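Local coordinates for protein glycosyl hydrolase, family 38 (Enterococcus faecalis, PDB 5KBP) that probably hydrolyses alpha-mannosidic linkages as a metal-binding glycoside hydrolase of family 38, at residues Thr640-Glu645 with Asn666-Asp671; Met611-Ala616 with Ala635-Thr640. All coordinates share one frame; numbering follows the deposited sequence.

Interaction 1: residues Thr640-Glu645 with Asn666-Asp671; sequences TLRPFE and NNQIKD
Phe644 and Arg642 reach from strand 641-653 onto Ile669, Asn667 and Gln668. The Phe644 ring meets Ile669 obliquely, CD1 lying 3.9 Å from Ile669 CG1, while its CE1 comes 4.1 Å from Asn667 CA. Phe644 CG stands anti to the backbone N (chi1 180°), beside the carbonyl carbon; the ring beyond it reaches Ile669 and Asn667. Nearer the start of strand 641-653, Ile669 CD1 lies 4.0 Å from Arg642 CD, and the two side chains run antiparallel past one another. The Arg642 chain is stretched out as far as NE, and its guanidinium turns one face to Gln668 CB, offset toward the rim, with NE 3.8 Å from that carbon. The guanidinium and the Gln668 amide planes are 44° apart. Strands 641-653 and 659-667 are the two arms of a beta hairpin in the nine-stranded antiparallel sheet of the C-terminal region, and the contact lies at its open end. The second arm stops at Asn667, and the backbones stand apart here, Phe644 CA 7.5 Å from Asn667 CA; no hydrogen bond joins the two segments, and side chains bridge the gap. Behind this first shell, Gln668 NE2 donates to Asn666 OD1 over 3.2 Å, in the plane of its own amide but above the carbonyl plane of Asn666, which gives Gln668 NE2 a partner within its own segment. Leu612 on strand 601-613 packs against Phe644, and the departing chain is held by Gln771 NE2, which hydrogen-bonds Ile669 O.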
ATOM      1  N   THR A 640      10.215   3.441  35.380  1.00 57.41           N
ATOM      2  CA  THR A 640       8.975   2.675  35.376  1.00 61.52           C
ATOM      3  C   THR A 640       9.180   1.390  34.585  1.00 68.14           C
ATOM      4  O   THR A 640       9.562   1.432  33.410  1.00 64.62           O
ATOM      5  CB  THR A 640       7.838   3.497  34.774  1.00 60.82           C
ATOM      6  OG1 THR A 640       7.712   4.735  35.486  1.00 57.18           O
ATOM      7  CG2 THR A 640       6.524   2.734  34.861  1.00 59.97           C
ATOM      8  N   LEU A 641       8.921   0.253  35.221  1.00 68.01           N
ATOM      9  CA  LEU A 641       9.161  -1.050  34.623  1.00 63.16           C
ATOM     10  C   LEU A 641       7.848  -1.694  34.191  1.00 57.07           C
ATOM     11  O   LEU A 641       6.786  -1.434  34.765  1.00 51.98           O
ATOM     12  CB  LEU A 641       9.901  -1.970  35.599  1.00 64.92           C
ATOM     13  CG  LEU A 641      11.205  -1.403  36.167  1.00 55.76           C
ATOM     14  CD1 LEU A 641      11.878  -2.415  37.082  1.00 58.87           C
ATOM     15  CD2 LEU A 641      12.146  -0.973  35.050  1.00 47.20           C
ATOM     16  N   ARG A 642       7.938  -2.543  33.167  1.00 55.90           N
ATOM     17  CA  ARG A 642       6.798  -3.227  32.582  1.00 63.03           C
ATOM     18  C   ARG A 642       7.218  -4.649  32.234  1.00 55.39           C
ATOM     19  O   ARG A 642       8.341  -4.861  31.753  1.00 48.70           O
ATOM     20  CB  ARG A 642       6.299  -2.503  31.323  1.00 75.40           C
ATOM     21  CG  ARG A 642       4.967  -2.999  30.781  1.00 88.56           C
ATOM     22  CD  ARG A 642       4.766  -2.559  29.338  1.00 98.78           C
ATOM     23  NE  ARG A 642       3.489  -3.009  28.789  1.00109.36           N
ATOM     24  CZ  ARG A 642       2.466  -2.205  28.523  1.00112.82           C
ATOM     25  NH1 ARG A 642       2.569  -0.902  28.746  1.00113.54           N
ATOM     26  NH2 ARG A 642       1.340  -2.700  28.026  1.00109.70           N
ATOM     27  N   PRO A 643       6.357  -5.639  32.476  1.00 56.20           N
ATOM     28  CA  PRO A 643       6.716  -7.023  32.146  1.00 50.93           C
ATOM     29  C   PRO A 643       6.954  -7.209  30.654  1.00 57.78           C
ATOM     30  O   PRO A 643       6.321  -6.566  29.813  1.00 59.59           O
ATOM     31  CB  PRO A 643       5.502  -7.827  32.622  1.00 47.52           C
ATOM     32  CG  PRO A 643       4.878  -6.973  33.675  1.00 50.29           C
ATOM     33  CD  PRO A 643       5.084  -5.561  33.213  1.00 53.05           C
ATOM     34  N   PHE A 644       7.888  -8.107  30.336  1.00 56.64           N
ATOM     35  CA  PHE A 644       8.257  -8.392  28.950  1.00 47.45           C
ATOM     36  C   PHE A 644       8.597  -9.878  28.874  1.00 46.21           C
ATOM     37  O   PHE A 644       9.670 -10.294  29.319  1.00 49.23           O
ATOM     38  CB  PHE A 644       9.426  -7.522  28.507  1.00 46.44           C
ATOM     39  CG  PHE A 644       9.868  -7.766  27.090  1.00 45.63           C
ATOM     40  CD1 PHE A 644       9.247  -7.117  26.036  1.00 46.71           C
ATOM     41  CD2 PHE A 644      10.912  -8.633  26.815  1.00 47.54           C
ATOM     42  CE1 PHE A 644       9.653  -7.334  24.732  1.00 54.00           C
ATOM     43  CE2 PHE A 644      11.324  -8.855  25.513  1.00 56.77           C
ATOM     44  CZ  PHE A 644      10.694  -8.204  24.472  1.00 55.03           C
ATOM     45  N   GLU A 645       7.683 -10.666  28.311  1.00 53.27           N
ATOM     46  CA  GLU A 645       7.834 -12.114  28.268  1.00 57.27           C
ATOM     47  C   GLU A 645       8.491 -12.551  26.965  1.00 54.89           C
ATOM     48  O   GLU A 645       8.195 -12.017  25.891  1.00 52.87           O
ATOM     49  CB  GLU A 645       6.474 -12.798  28.429  1.00 67.93           C
ATOM     50  CG  GLU A 645       6.549 -14.310  28.590  1.00 86.50           C
ATOM     51  CD  GLU A 645       5.228 -14.918  29.018  1.00101.25           C
ATOM     52  OE1 GLU A 645       4.284 -14.151  29.303  1.00105.44           O
ATOM     53  OE2 GLU A 645       5.132 -16.162  29.071  1.00106.78           O
ATOM     54  N   ASN A 666       5.744  -9.915  22.418  1.00 55.87           N
ATOM     55  CA  ASN A 666       4.732  -8.884  22.208  1.00 49.61           C
ATOM     56  C   ASN A 666       5.358  -7.561  22.640  1.00 48.69           C
ATOM     57  O   ASN A 666       5.184  -7.103  23.771  1.00 49.43           O
ATOM     58  CB  ASN A 666       3.448  -9.191  22.979  1.00 45.65           C
ATOM     59  CG  ASN A 666       2.374  -8.146  22.756  1.00 60.83           C
ATOM     60  OD1 ASN A 666       2.377  -7.444  21.744  1.00 53.38           O
ATOM     61  ND2 ASN A 666       1.449  -8.038  23.701  1.00 63.98           N
ATOM     62  N   ASN A 667       6.096  -6.948  21.722  1.00 49.96           N
ATOM     63  CA  ASN A 667       6.916  -5.782  22.037  1.00 40.34           C
ATOM     64  C   ASN A 667       6.021  -4.589  22.345  1.00 42.92           C
ATOM     65  O   ASN A 667       5.468  -3.957  21.443  1.00 38.75           O
ATOM     66  CB  ASN A 667       7.862  -5.478  20.882  1.00 35.11           C
ATOM     67  CG  ASN A 667       8.814  -4.346  21.196  1.00 43.66           C
ATOM     68  OD1 ASN A 667       8.962  -3.406  20.415  1.00 44.42           O
ATOM     69  ND2 ASN A 667       9.457  -4.422  22.353  1.00 47.75           N
ATOM     70  N   GLN A 668       5.867  -4.285  23.633  1.00 44.78           N
ATOM     71  CA  GLN A 668       5.213  -3.065  24.086  1.00 46.76           C
ATOM     72  C   GLN A 668       6.212  -2.121  24.749  1.00 50.36           C
ATOM     73  O   GLN A 668       5.842  -1.294  25.585  1.00 47.15           O
ATOM     74  CB  GLN A 668       4.062  -3.392  25.036  1.00 37.35           C
ATOM     75  CG  GLN A 668       2.956  -4.216  24.398  1.00 44.50           C
ATOM     76  CD  GLN A 668       2.314  -3.515  23.213  1.00 56.76           C
ATOM     77  OE1 GLN A 668       2.173  -2.293  23.202  1.00 66.71           O
ATOM     78  NE2 GLN A 668       1.926  -4.290  22.205  1.00 56.93           N
ATOM     79  N   ILE A 669       7.483  -2.242  24.375  1.00 50.41           N
ATOM     80  CA  ILE A 669       8.574  -1.475  24.957  1.00 48.61           C
ATOM     81  C   ILE A 669       9.162  -0.582  23.874  1.00 43.98           C
ATOM     82  O   ILE A 669       9.257  -0.986  22.708  1.00 52.61           O
ATOM     83  CB  ILE A 669       9.652  -2.404  25.555  1.00 46.13           C
ATOM     84  CG1 ILE A 669       9.040  -3.308  26.628  1.00 47.75           C
ATOM     85  CG2 ILE A 669      10.809  -1.605  26.130  1.00 35.51           C
ATOM     86  CD1 ILE A 669       8.398  -2.554  27.773  1.00 47.98           C
ATOM     87  N   LYS A 670       9.552   0.630  24.257  1.00 36.99           N
ATOM     88  CA  LYS A 670      10.107   1.604  23.332  1.00 40.17           C
ATOM     89  C   LYS A 670      11.547   1.934  23.705  1.00 37.68           C
ATOM     90  O   LYS A 670      11.982   1.728  24.842  1.00 47.20           O
ATOM     91  CB  LYS A 670       9.270   2.890  23.317  1.00 41.50           C
ATOM     92  CG  LYS A 670       7.826   2.677  22.900  1.00 44.48           C
ATOM     93  CD  LYS A 670       7.020   3.960  23.028  1.00 43.28           C
ATOM     94  CE  LYS A 670       5.557   3.737  22.673  1.00 49.80           C
ATOM     95  NZ  LYS A 670       4.735   4.967  22.861  1.00 58.68           N
ATOM     96  N   ASP A 671      12.284   2.446  22.716  1.00 38.64           N
ATOM     97  CA  ASP A 671      13.638   2.970  22.912  1.00 44.43           C
ATOM     98  C   ASP A 671      14.580   1.915  23.491  1.00 49.37           C
ATOM     99  O   ASP A 671      15.264   2.140  24.490  1.00 45.83           O
ATOM    100  CB  ASP A 671      13.613   4.220  23.798  1.00 48.31           C
ATOM    101  CG  ASP A 671      12.760   5.331  23.215  1.00 59.86           C
ATOM    102  OD1 ASP A 671      12.858   5.584  21.997  1.00 62.54           O
ATOM    103  OD2 ASP A 671      11.988   5.948  23.980  1.00 66.61           O
TER

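Interaction 2: residues Met611-Ala616 with Ala635-Thr640; sequences MLPVAA and AQRSTT
The two backbones meet in a single beta bridge between Ala616 and Arg637, their CA atoms 4.2 Å apart. One hydrogen bond runs from Ser638 N to Ala615 O at 2.8 Å. A second joins Val614 N to Thr640 O at 3.1 Å. Thr640 O also takes a weaker CA-H...O contact from Pro613 CA in addition to the Val614 N-H. Pro613 carries the side-chain packing. Its ring lies over one face of the Arg637 guanidinium, CD 3.4 Å above the centre of the plane, while CG approaches NE to 3.4 Å. The Arg637 chain folds back at chi3 (70°), which swings NE over toward the proline. A water in the guanidinium plane accepts from Arg637 NH2 and donates to Pro613 O at 2.7 Å, linking both residues by a second route; a salt bridge from NH2 to Asp564 further fixes the group. Beside it, Ser638 CB rests 3.1 Å from Ala615 O, and Val614 CG2 lies against the Thr640 carbonyl, with Thr640 CG2 a little further off. Ser638 OG, anti to its backbone N (chi1 178°), accepts from Thr640 N at 3.2 Å. That bond makes an ST turn, at the point where the loop enters strand 641-653 and close to where strand 601-613 ends, in an antiparallel beta sheet whose neighbouring strands are joined by a long, helix-containing connection.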
ATOM      1  N   MET A 611      11.641  -7.703  33.419  1.00 57.81           N
ATOM      2  CA  MET A 611      11.079  -6.376  33.633  1.00 55.96           C
ATOM      3  C   MET A 611      11.939  -5.345  32.913  1.00 54.51           C
ATOM      4  O   MET A 611      13.113  -5.164  33.251  1.00 54.56           O
ATOM      5  CB  MET A 611      10.988  -6.058  35.124  1.00 54.33           C
ATOM      6  CG  MET A 611      10.110  -7.024  35.898  1.00 51.96           C
ATOM      7  SD  MET A 611       8.367  -6.923  35.438  1.00 63.86           S
ATOM      8  CE  MET A 611       7.982  -5.249  35.945  1.00 54.56           C
ATOM      9  N   LEU A 612      11.351  -4.669  31.930  1.00 55.92           N
ATOM     10  CA  LEU A 612      12.089  -3.724  31.111  1.00 59.56           C
ATOM     11  C   LEU A 612      11.555  -2.309  31.298  1.00 56.96           C
ATOM     12  O   LEU A 612      10.363  -2.117  31.561  1.00 52.66           O
ATOM     13  CB  LEU A 612      12.010  -4.100  29.627  1.00 54.94           C
ATOM     14  CG  LEU A 612      12.660  -5.421  29.217  1.00 48.06           C
ATOM     15  CD1 LEU A 612      12.637  -5.576  27.705  1.00 46.04           C
ATOM     16  CD2 LEU A 612      14.081  -5.500  29.750  1.00 48.29           C
ATOM     17  N   PRO A 613      12.420  -1.301  31.189  1.00 53.82           N
ATOM     18  CA  PRO A 613      11.939   0.084  31.168  1.00 47.71           C
ATOM     19  C   PRO A 613      10.951   0.293  30.030  1.00 46.61           C
ATOM     20  O   PRO A 613      11.140  -0.210  28.921  1.00 53.07           O
ATOM     21  CB  PRO A 613      13.221   0.899  30.963  1.00 47.40           C
ATOM     22  CG  PRO A 613      14.308   0.025  31.503  1.00 51.48           C
ATOM     23  CD  PRO A 613      13.892  -1.379  31.168  1.00 52.92           C
ATOM     24  N   VAL A 614       9.880   1.036  30.318  1.00 49.92           N
ATOM     25  CA  VAL A 614       8.828   1.242  29.326  1.00 44.11           C
ATOM     26  C   VAL A 614       9.374   1.983  28.112  1.00 46.92           C
ATOM     27  O   VAL A 614       8.995   1.696  26.969  1.00 46.42           O
ATOM     28  CB  VAL A 614       7.637   1.983  29.960  1.00 46.35           C
ATOM     29  CG1 VAL A 614       6.547   2.230  28.929  1.00 58.81           C
ATOM     30  CG2 VAL A 614       7.094   1.186  31.132  1.00 46.41           C
ATOM     31  N   ALA A 615      10.271   2.931  28.337  1.00 53.65           N
ATOM     32  CA  ALA A 615      10.899   3.714  27.275  1.00 51.36           C
ATOM     33  C   ALA A 615      12.064   4.474  27.897  1.00 44.52           C
ATOM     34  O   ALA A 615      12.488   4.179  29.022  1.00 50.81           O
ATOM     35  CB  ALA A 615       9.896   4.661  26.611  1.00 49.90           C
ATOM     36  N   ALA A 616      12.590   5.449  27.164  1.00 43.96           N
ATOM     37  CA  ALA A 616      13.491   6.416  27.767  1.00 47.25           C
ATOM     38  C   ALA A 616      12.681   7.461  28.526  1.00 47.66           C
ATOM     39  O   ALA A 616      11.470   7.598  28.341  1.00 49.83           O
ATOM     40  CB  ALA A 616      14.365   7.080  26.703  1.00 39.12           C
ATOM     41  N   ALA A 635      19.630  11.494  28.127  1.00 51.55           N
ATOM     42  CA  ALA A 635      18.465  10.696  28.485  1.00 51.40           C
ATOM     43  C   ALA A 635      18.881   9.304  28.940  1.00 48.86           C
ATOM     44  O   ALA A 635      19.841   8.723  28.427  1.00 51.40           O
ATOM     45  CB  ALA A 635      17.508  10.595  27.297  1.00 48.25           C
ATOM     46  N   GLN A 636      18.155   8.776  29.918  1.00 38.57           N
ATOM     47  CA  GLN A 636      18.365   7.431  30.425  1.00 43.11           C
ATOM     48  C   GLN A 636      17.072   6.635  30.307  1.00 46.31           C
ATOM     49  O   GLN A 636      16.011   7.171  29.977  1.00 51.39           O
ATOM     50  CB  GLN A 636      18.847   7.460  31.881  1.00 41.62           C
ATOM     51  CG  GLN A 636      20.069   8.330  32.105  1.00 49.38           C
ATOM     52  CD  GLN A 636      21.268   7.876  31.293  1.00 54.06           C
ATOM     53  OE1 GLN A 636      21.447   6.685  31.042  1.00 48.07           O
ATOM     54  NE2 GLN A 636      22.097   8.827  30.880  1.00 57.15           N
ATOM     55  N   ARG A 637      17.170   5.337  30.579  1.00 42.57           N
ATOM     56  CA  ARG A 637      15.988   4.489  30.553  1.00 50.22           C
ATOM     57  C   ARG A 637      15.038   4.881  31.677  1.00 60.02           C
ATOM     58  O   ARG A 637      15.466   5.289  32.762  1.00 64.51           O
ATOM     59  CB  ARG A 637      16.383   3.019  30.684  1.00 50.63           C
ATOM     60  CG  ARG A 637      17.487   2.586  29.736  1.00 50.03           C
ATOM     61  CD  ARG A 637      17.542   1.074  29.613  1.00 45.12           C
ATOM     62  NE  ARG A 637      16.384   0.548  28.895  1.00 45.31           N
ATOM     63  CZ  ARG A 637      16.214  -0.734  28.587  1.00 52.14           C
ATOM     64  NH1 ARG A 637      17.129  -1.628  28.935  1.00 49.19           N
ATOM     65  NH2 ARG A 637      15.128  -1.122  27.933  1.00 50.73           N
ATOM     66  N   SER A 638      13.740   4.770  31.409  1.00 50.27           N
ATOM     67  CA  SER A 638      12.743   5.106  32.414  1.00 50.12           C
ATOM     68  C   SER A 638      12.862   4.174  33.613  1.00 58.55           C
ATOM     69  O   SER A 638      13.232   3.003  33.488  1.00 59.55           O
ATOM     70  CB  SER A 638      11.336   5.021  31.823  1.00 42.47           C
ATOM     71  OG  SER A 638      10.353   5.296  32.805  1.00 43.03           O
ATOM     72  N   THR A 639      12.558   4.713  34.793  1.00 56.83           N
ATOM     73  CA  THR A 639      12.539   3.900  36.001  1.00 59.06           C
ATOM     74  C   THR A 639      11.257   3.089  36.132  1.00 58.48           C
ATOM     75  O   THR A 639      11.217   2.140  36.921  1.00 57.84           O
ATOM     76  CB  THR A 639      12.725   4.781  37.238  1.00 61.30           C
ATOM     77  OG1 THR A 639      11.676   5.755  37.296  1.00 65.57           O
ATOM     78  CG2 THR A 639      14.067   5.495  37.183  1.00 56.66           C
ATOM     79  N   THR A 640      10.215   3.441  35.380  1.00 57.41           N
ATOM     80  CA  THR A 640       8.975   2.675  35.376  1.00 61.52           C
ATOM     81  C   THR A 640       9.180   1.390  34.585  1.00 68.14           C
ATOM     82  O   THR A 640       9.562   1.432  33.410  1.00 64.62           O
ATOM     83  CB  THR A 640       7.838   3.497  34.774  1.00 60.82           C
ATOM     84  OG1 THR A 640       7.712   4.735  35.486  1.00 57.18           O
ATOM     85  CG2 THR A 640       6.524   2.734  34.861  1.00 59.97           C
TER
HETATM   86  O   HOH W   1      12.930   0.956  27.199  1.00 44.88           O

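From the N terminus, strand 601-613 runs out into Val614-Ala616; the chain then passes through helix 619-625 and a loop, and interaction 2 closes that excursion where 635-640 returns. Thr640, shared by both contacts, leads straight into strand 641-653. The chain turns back along strand 659-667, and interaction 1 closes this hairpin at its open end. The two loops therefore follow in series, neither enclosing nor crossing the other, with centres about 9 Å apart. They also touch: Arg642 N lies 2.9 Å from Leu612 O, and Lys670 N 3.0 Å from Val614 O, both probable hydrogen bonds. Together they tie three neighbouring strands, 601-613, 641-653 and 659-667, at one end of the sheet.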